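Local coordinates for CT263 (Chlamydia trachomatis, PDB 4QAS), which probably hydrolyses the N-glycosidic bond of a nucleoside intermediate, as an MTAN-type nucleosidase in the futalosine pathway to menaquinone, at residues 82-93 with 160-168; 120-128 with 137-145. The protein carries 1 engineered substitution. One frame throughout, in Å; residues are numbered along the deposited sequence.

Contact 1. Residues 82-93 with 160-168; sequences NPNIPLLKTYTI and MIKVSSNYT. Engineered in segment 160-168: N166 (natural residue Asp).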
# COMPACT_ATOMS: atom_id res chain seq x y z
N ASN A 82 -1.15 15.85 24.06
CA ASN A 82 -1.71 15.18 25.22
C ASN A 82 -0.93 13.88 25.35
O ASN A 82 -0.83 13.12 24.37
CB ASN A 82 -3.20 14.90 25.03
CG ASN A 82 -3.85 14.34 26.27
OD1 ASN A 82 -3.30 13.45 26.93
ND2 ASN A 82 -5.01 14.87 26.62
N PRO A 83 -0.36 13.58 26.52
CA PRO A 83 0.40 12.33 26.67
C PRO A 83 -0.41 11.06 26.48
O PRO A 83 0.19 10.00 26.31
CB PRO A 83 0.94 12.43 28.10
CG PRO A 83 -0.07 13.28 28.82
CD PRO A 83 -0.46 14.31 27.80
N ASN A 84 -1.74 11.13 26.51
CA ASN A 84 -2.53 9.92 26.30
C ASN A 84 -2.66 9.54 24.84
O ASN A 84 -3.33 8.54 24.53
CB ASN A 84 -3.89 10.01 26.98
CG ASN A 84 -4.82 11.00 26.31
OD1 ASN A 84 -4.65 11.36 25.15
ND2 ASN A 84 -5.85 11.42 27.06
N ILE A 85 -2.06 10.29 23.93
CA ILE A 85 -1.98 9.92 22.51
C ILE A 85 -0.66 9.20 22.30
O ILE A 85 0.40 9.83 22.43
CB ILE A 85 -2.05 11.18 21.64
CG1 ILE A 85 -3.41 11.86 21.80
CG2 ILE A 85 -1.79 10.86 20.17
CD1 ILE A 85 -3.49 13.26 21.22
N PRO A 86 -0.66 7.91 21.97
CA PRO A 86 0.60 7.24 21.67
C PRO A 86 1.14 7.75 20.34
O PRO A 86 0.38 8.23 19.50
CB PRO A 86 0.21 5.76 21.58
CG PRO A 86 -1.19 5.81 21.08
CD PRO A 86 -1.82 7.03 21.72
N LEU A 87 2.45 7.65 20.15
CA LEU A 87 3.06 7.99 18.87
C LEU A 87 2.89 6.86 17.84
O LEU A 87 2.61 5.71 18.17
CB LEU A 87 4.54 8.32 19.04
CG LEU A 87 4.82 9.45 20.03
CD1 LEU A 87 6.26 9.85 19.93
CD2 LEU A 87 3.92 10.65 19.77
N LEU A 88 3.07 7.22 16.56
CA LEU A 88 2.99 6.27 15.45
C LEU A 88 1.60 5.69 15.30
O LEU A 88 1.43 4.57 14.81
CB LEU A 88 4.05 5.17 15.53
CG LEU A 88 5.43 5.70 15.18
CD1 LEU A 88 6.49 4.75 15.68
CD2 LEU A 88 5.56 5.86 13.68
N LYS A 89 0.58 6.43 15.72
CA LYS A 89 -0.81 6.00 15.62
C LYS A 89 -1.55 6.89 14.64
O LYS A 89 -1.42 8.12 14.67
CB LYS A 89 -1.49 6.05 16.98
CG LYS A 89 -2.91 5.54 16.99
CD LYS A 89 -3.43 5.30 18.37
CE LYS A 89 -4.88 4.92 18.33
NZ LYS A 89 -5.09 3.59 17.70
N THR A 90 -2.34 6.28 13.77
CA THR A 90 -3.05 6.98 12.72
C THR A 90 -4.47 7.27 13.17
O THR A 90 -5.17 6.37 13.64
CB THR A 90 -3.06 6.10 11.48
OG1 THR A 90 -1.72 5.66 11.23
CG2 THR A 90 -3.62 6.87 10.30
N TYR A 91 -4.88 8.52 13.04
CA TYR A 91 -6.22 8.97 13.39
C TYR A 91 -6.87 9.59 12.17
O TYR A 91 -6.20 10.06 11.25
CB TYR A 91 -6.15 10.05 14.47
CG TYR A 91 -5.65 9.57 15.79
CD1 TYR A 91 -4.30 9.57 16.10
CD2 TYR A 91 -6.54 9.14 16.77
CE1 TYR A 91 -3.85 9.15 17.33
CE2 TYR A 91 -6.09 8.73 18.01
CZ TYR A 91 -4.74 8.73 18.29
OH TYR A 91 -4.23 8.33 19.52
N THR A 92 -8.19 9.59 12.21
CA THR A 92 -8.98 10.45 11.34
C THR A 92 -9.53 11.61 12.15
O THR A 92 -9.79 11.48 13.34
CB THR A 92 -10.09 9.67 10.61
OG1 THR A 92 -10.66 10.53 9.61
CG2 THR A 92 -11.14 9.13 11.54
N ILE A 93 -9.67 12.75 11.51
CA ILE A 93 -10.03 14.00 12.19
C ILE A 93 -11.52 14.29 12.08
O ILE A 93 -12.12 14.15 11.00
CB ILE A 93 -9.18 15.14 11.62
CG1 ILE A 93 -7.70 14.80 11.72
CG2 ILE A 93 -9.54 16.46 12.27
CD1 ILE A 93 -7.22 14.45 13.14
N MET A 160 -9.24 13.82 6.61
CA MET A 160 -7.88 13.96 7.11
C MET A 160 -7.44 12.71 7.81
O MET A 160 -8.19 12.13 8.58
CB MET A 160 -7.80 15.06 8.13
CG MET A 160 -7.63 16.39 7.55
SD MET A 160 -7.54 17.63 8.79
CE MET A 160 -7.95 19.08 7.83
N ILE A 161 -6.22 12.31 7.52
CA ILE A 161 -5.50 11.25 8.20
C ILE A 161 -4.29 11.91 8.83
O ILE A 161 -3.50 12.55 8.13
CB ILE A 161 -5.02 10.17 7.23
CG1 ILE A 161 -6.20 9.53 6.50
CG2 ILE A 161 -4.23 9.11 7.97
CD1 ILE A 161 -5.81 8.68 5.29
N LYS A 162 -4.13 11.77 10.14
CA LYS A 162 -2.99 12.33 10.83
C LYS A 162 -2.35 11.24 11.68
O LYS A 162 -3.04 10.59 12.46
CB LYS A 162 -3.37 13.54 11.68
CG LYS A 162 -3.94 14.69 10.86
CD LYS A 162 -2.88 15.50 10.11
CE LYS A 162 -3.48 16.29 8.94
NZ LYS A 162 -2.57 17.31 8.40
N VAL A 163 -1.04 11.09 11.53
CA VAL A 163 -0.28 10.13 12.33
C VAL A 163 0.51 10.91 13.37
O VAL A 163 1.14 11.91 13.06
CB VAL A 163 0.63 9.24 11.46
CG1 VAL A 163 1.66 10.02 10.73
CG2 VAL A 163 1.29 8.17 12.32
N SER A 164 0.41 10.47 14.63
CA SER A 164 1.11 11.14 15.72
C SER A 164 2.62 10.96 15.57
O SER A 164 3.13 9.82 15.56
CB SER A 164 0.61 10.60 17.05
OG SER A 164 0.61 9.20 17.03
N SER A 165 3.33 12.07 15.40
CA SER A 165 4.71 12.05 14.97
C SER A 165 5.71 12.37 16.05
O SER A 165 6.89 12.08 15.86
CB SER A 165 4.90 13.03 13.80
OG SER A 165 4.52 14.34 14.14
N ASN A 166 5.28 12.96 17.16
CA ASN A 166 6.17 13.44 18.21
C ASN A 166 5.30 14.09 19.27
O ASN A 166 4.17 14.49 18.99
CB ASN A 166 7.14 14.47 17.68
CG ASN A 166 6.46 15.73 17.16
OD1 ASN A 166 5.94 15.75 16.03
ND2 ASN A 166 6.46 16.80 17.95
N TYR A 167 5.83 14.16 20.49
CA TYR A 167 5.23 14.99 21.52
C TYR A 167 5.71 16.43 21.35
O TYR A 167 6.81 16.69 20.86
CB TYR A 167 5.54 14.44 22.93
CG TYR A 167 4.84 13.12 23.11
CD1 TYR A 167 3.45 13.07 23.11
CD2 TYR A 167 5.55 11.93 23.22
CE1 TYR A 167 2.78 11.88 23.21
CE2 TYR A 167 4.88 10.72 23.32
CZ TYR A 167 3.49 10.70 23.29
OH TYR A 167 2.86 9.48 23.36
N THR A 168 4.86 17.36 21.73
CA THR A 168 5.05 18.77 21.40
C THR A 168 5.95 19.47 22.42
O THR A 168 5.57 20.44 23.05
CB THR A 168 3.68 19.45 21.28
OG1 THR A 168 2.89 19.18 22.44
CG2 THR A 168 2.91 18.97 20.04
O HOH W 1 -11.27 13.22 8.57
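The ring of Y167 carries L87 on one face: L87 CD2 sits 3.7 Å from the Y167 ring centroid, in a CH-pi contact, and L87 CG reaches the CE2 side. The carbonyl oxygens of N82 and I85 lie near the plane of the same ring, at its edge. With CG anti to the carbonyl carbon (chi1 -67°), the ring leans toward the 82-93 loop, and Y167 OH donates to I85 O at 2.7 Å. The Y91 ring meets this contact edge-on, with K162 O in its plane.

The loop opens with an Asx turn, N84 N on N82 OD1, inside a type I turn from N82 to I85. Farther along, P86 to K89 meet S164 of the strand. S164 OG donates to P86 O at 2.7 Å, in the carbonyl plane and on a lone pair, while K89 N donates back to S164 OG at 3.1 Å. The S164 backbone adds two more bonds, its N giving to K89 O and its O receiving from L88 N. A left-handed backbone at L88 turns the chain into strand 90-99, which runs antiparallel to strand 158-167 in the mixed sheet. Y91 and K162 form a hydrogen-bonded pair, Y91 N to K162 O at 2.8 Å and K162 N to Y91 O at 2.9 Å. The engineered N166 (natural Asp) points its CB away from 82-93, and its side chain touches Q173 and L176 of helix 173-178.

Chemically, this is a loop held by hydroxyls: two side chains of the strand bind the carbonyls of I85 and P86, fixing its course before the sheet takes over.

Contact 2. Residues 120-128 with 137-145; sequences AQLTSVRSP and LQLVDMEGF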
# COMPACT_ATOMS: atom_id res chain seq x y z
N ALA A 120 -10.03 11.84 16.27
CA ALA A 120 -9.27 12.83 17.03
C ALA A 120 -9.62 14.23 16.52
O ALA A 120 -10.09 14.41 15.39
CB ALA A 120 -7.76 12.64 16.91
N GLN A 121 -9.34 15.21 17.36
CA GLN A 121 -9.45 16.62 17.00
C GLN A 121 -8.07 17.18 16.69
O GLN A 121 -7.06 16.72 17.24
CB GLN A 121 -10.04 17.43 18.15
CG GLN A 121 -11.53 17.14 18.37
CD GLN A 121 -12.14 17.94 19.51
OE1 GLN A 121 -11.49 18.19 20.53
NE2 GLN A 121 -13.40 18.34 19.35
N LEU A 122 -8.03 18.11 15.75
CA LEU A 122 -6.79 18.67 15.21
C LEU A 122 -6.82 20.17 15.40
O LEU A 122 -7.85 20.81 15.20
CB LEU A 122 -6.70 18.37 13.74
CG LEU A 122 -5.44 18.85 13.03
CD1 LEU A 122 -4.17 18.19 13.60
CD2 LEU A 122 -5.57 18.58 11.57
N THR A 123 -5.70 20.74 15.82
CA THR A 123 -5.48 22.18 15.82
C THR A 123 -4.32 22.47 14.90
O THR A 123 -3.30 21.79 14.97
CB THR A 123 -5.16 22.68 17.21
OG1 THR A 123 -6.28 22.44 18.05
CG2 THR A 123 -4.88 24.17 17.21
N SER A 124 -4.49 23.48 14.05
CA SER A 124 -3.46 23.91 13.11
C SER A 124 -2.90 25.23 13.59
O SER A 124 -3.66 26.15 13.91
CB SER A 124 -4.04 24.13 11.71
OG SER A 124 -4.56 22.92 11.17
N VAL A 125 -1.58 25.32 13.65
CA VAL A 125 -0.92 26.56 14.01
C VAL A 125 0.27 26.78 13.09
O VAL A 125 0.90 25.83 12.64
CB VAL A 125 -0.48 26.55 15.49
CG1 VAL A 125 -1.70 26.61 16.41
CG2 VAL A 125 0.37 25.36 15.76
N ARG A 126 0.58 28.05 12.85
CA ARG A 126 1.61 28.40 11.88
C ARG A 126 2.98 27.95 12.36
O ARG A 126 3.75 27.36 11.60
CB ARG A 126 1.56 29.90 11.60
CG ARG A 126 0.19 30.35 11.07
CD ARG A 126 0.04 31.87 11.00
NE ARG A 126 -0.42 32.44 12.26
CZ ARG A 126 0.35 33.09 13.14
NH1 ARG A 126 1.65 33.27 12.91
NH2 ARG A 126 -0.19 33.56 14.25
N SER A 127 3.28 28.18 13.59
CA SER A 127 4.54 27.77 14.19
C SER A 127 4.36 26.46 14.93
O SER A 127 3.37 26.29 15.65
CB SER A 127 5.00 28.84 15.19
OG SER A 127 5.21 30.07 14.53
N PRO A 128 5.28 25.50 14.80
CA PRO A 128 5.08 24.22 15.49
C PRO A 128 5.12 24.40 16.99
O PRO A 128 5.92 25.18 17.53
CB PRO A 128 6.25 23.36 14.99
CG PRO A 128 6.87 24.12 13.86
CD PRO A 128 6.58 25.55 14.12
N LEU A 137 -5.72 20.41 23.88
CA LEU A 137 -5.27 20.07 22.54
C LEU A 137 -5.05 18.57 22.44
O LEU A 137 -4.74 17.89 23.44
CB LEU A 137 -3.97 20.80 22.19
CG LEU A 137 -4.00 22.33 22.23
CD1 LEU A 137 -2.66 22.91 21.77
CD2 LEU A 137 -5.14 22.89 21.38
N GLN A 138 -5.24 18.05 21.23
CA GLN A 138 -4.98 16.65 20.95
C GLN A 138 -3.84 16.61 19.95
O GLN A 138 -2.67 16.61 20.32
CB GLN A 138 -6.26 15.92 20.48
CG GLN A 138 -7.28 15.72 21.61
CD GLN A 138 -8.60 15.07 21.20
OE1 GLN A 138 -8.74 14.50 20.12
NE2 GLN A 138 -9.57 15.14 22.10
N LEU A 139 -4.16 16.53 18.66
CA LEU A 139 -3.16 16.57 17.61
C LEU A 139 -2.98 18.00 17.10
O LEU A 139 -3.93 18.79 17.06
CB LEU A 139 -3.59 15.66 16.46
CG LEU A 139 -3.72 14.18 16.83
CD1 LEU A 139 -4.26 13.41 15.62
CD2 LEU A 139 -2.34 13.65 17.22
N VAL A 140 -1.76 18.31 16.69
CA VAL A 140 -1.40 19.66 16.26
C VAL A 140 -0.58 19.57 14.99
O VAL A 140 0.43 18.86 14.95
CB VAL A 140 -0.60 20.40 17.34
CG1 VAL A 140 -0.28 21.82 16.84
CG2 VAL A 140 -1.35 20.43 18.65
N ASP A 141 -0.99 20.28 13.95
CA ASP A 141 -0.26 20.29 12.70
C ASP A 141 -0.12 21.75 12.26
O ASP A 141 -0.36 22.69 13.03
CB ASP A 141 -0.91 19.42 11.61
CG ASP A 141 -2.15 20.07 11.00
OD1 ASP A 141 -2.72 21.02 11.59
OD2 ASP A 141 -2.58 19.62 9.89
N MET A 142 0.21 21.96 11.00
CA MET A 142 0.27 23.29 10.42
C MET A 142 -0.78 23.56 9.35
O MET A 142 -1.35 24.64 9.32
CB MET A 142 1.67 23.54 9.84
CG MET A 142 2.77 23.53 10.90
SD MET A 142 4.45 23.69 10.25
CE MET A 142 4.25 25.12 9.18
N GLU A 143 -1.03 22.60 8.45
CA GLU A 143 -1.76 22.89 7.22
C GLU A 143 -3.21 22.41 7.20
O GLU A 143 -3.93 22.77 6.26
CB GLU A 143 -1.03 22.26 6.01
CG GLU A 143 0.36 22.79 5.78
CD GLU A 143 0.40 24.27 5.45
OE1 GLU A 143 -0.66 24.84 5.10
OE2 GLU A 143 1.48 24.89 5.55
N GLY A 144 -3.66 21.65 8.18
CA GLY A 144 -4.97 21.02 8.08
C GLY A 144 -6.12 22.00 7.93
O GLY A 144 -6.99 21.83 7.07
N PHE A 145 -6.15 23.05 8.75
CA PHE A 145 -7.28 23.97 8.64
C PHE A 145 -7.28 24.66 7.27
O PHE A 145 -8.31 24.77 6.62
CB PHE A 145 -7.32 25.02 9.74
CG PHE A 145 -8.54 25.87 9.63
CD1 PHE A 145 -8.55 26.98 8.82
CD2 PHE A 145 -9.72 25.52 10.27
CE1 PHE A 145 -9.67 27.72 8.66
CE2 PHE A 145 -10.85 26.27 10.15
CZ PHE A 145 -10.84 27.39 9.34
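S124 and D141 meet through their first torsions: S124 OG stands anti to its carbonyl carbon (chi1 -62°), and D141 CG lies between its own N and carbonyl carbon (chi1 76°), which swings the carboxylate over toward the serine. S124 OG donates to the syn lone pair of D141 OD1 at 2.7 Å and accepts from F145 N at 2.9 Å, so the hydroxyl is gripped from two directions. D141 OD2 makes a salt bridge to K162 of strand 158-167, and the lysine charge probably favours the ionised carboxylate. L122 CD2 lies against the same carboxylate, crossing it at about a right angle.

S124 and D141 pair across two parallel strands of the mixed sheet, and the second leads through a turn at M142 and E143 into helix 144-153, its start capped by a weak bond from G144 N to D141 OD2. In MTAN relatives the Met-Glu pair of a V-(E/D)-M-E sequence after this strand binds the nucleoside, so M142 and E143 probably line the pocket here. T123 sits at the centre of the ladder: T123 N donates to L139 O at 2.9 Å, and T123 O accepts from D141 N, also at 2.9 Å. V125 N extends it, reaching D141 O at 3.0 Å.

At the other end Q138 continues the pattern with a side chain. Its extended chain carries OE1 to the backbone N of Q121, 2.9 Å away; the N-H points almost straight at OE1 (171°) but approaches from above the carbonyl plane. V125 CG2 packs on V140 CG1.

Overall arrangement
From the N terminus the chain first passes through 82-93, then 120-128, 137-145 and finally 160-168. Contact 2 closes a short loop of eight residues, 129-136, and lies wholly inside the much longer loop closed by contact 1, so the two nest and do not cross. Their centres are about 11 Å apart. Strands 90-99 and 119-124 are neighbours in the mixed sheet, where T92 O probably accepts a hydrogen bond from A120 N, and helix 144-153 leads on to strand 158-167. M160 of contact 1 packs against L122 of contact 2, and the salt bridge between K162 and D141 ties the returning strand to strand 139-141.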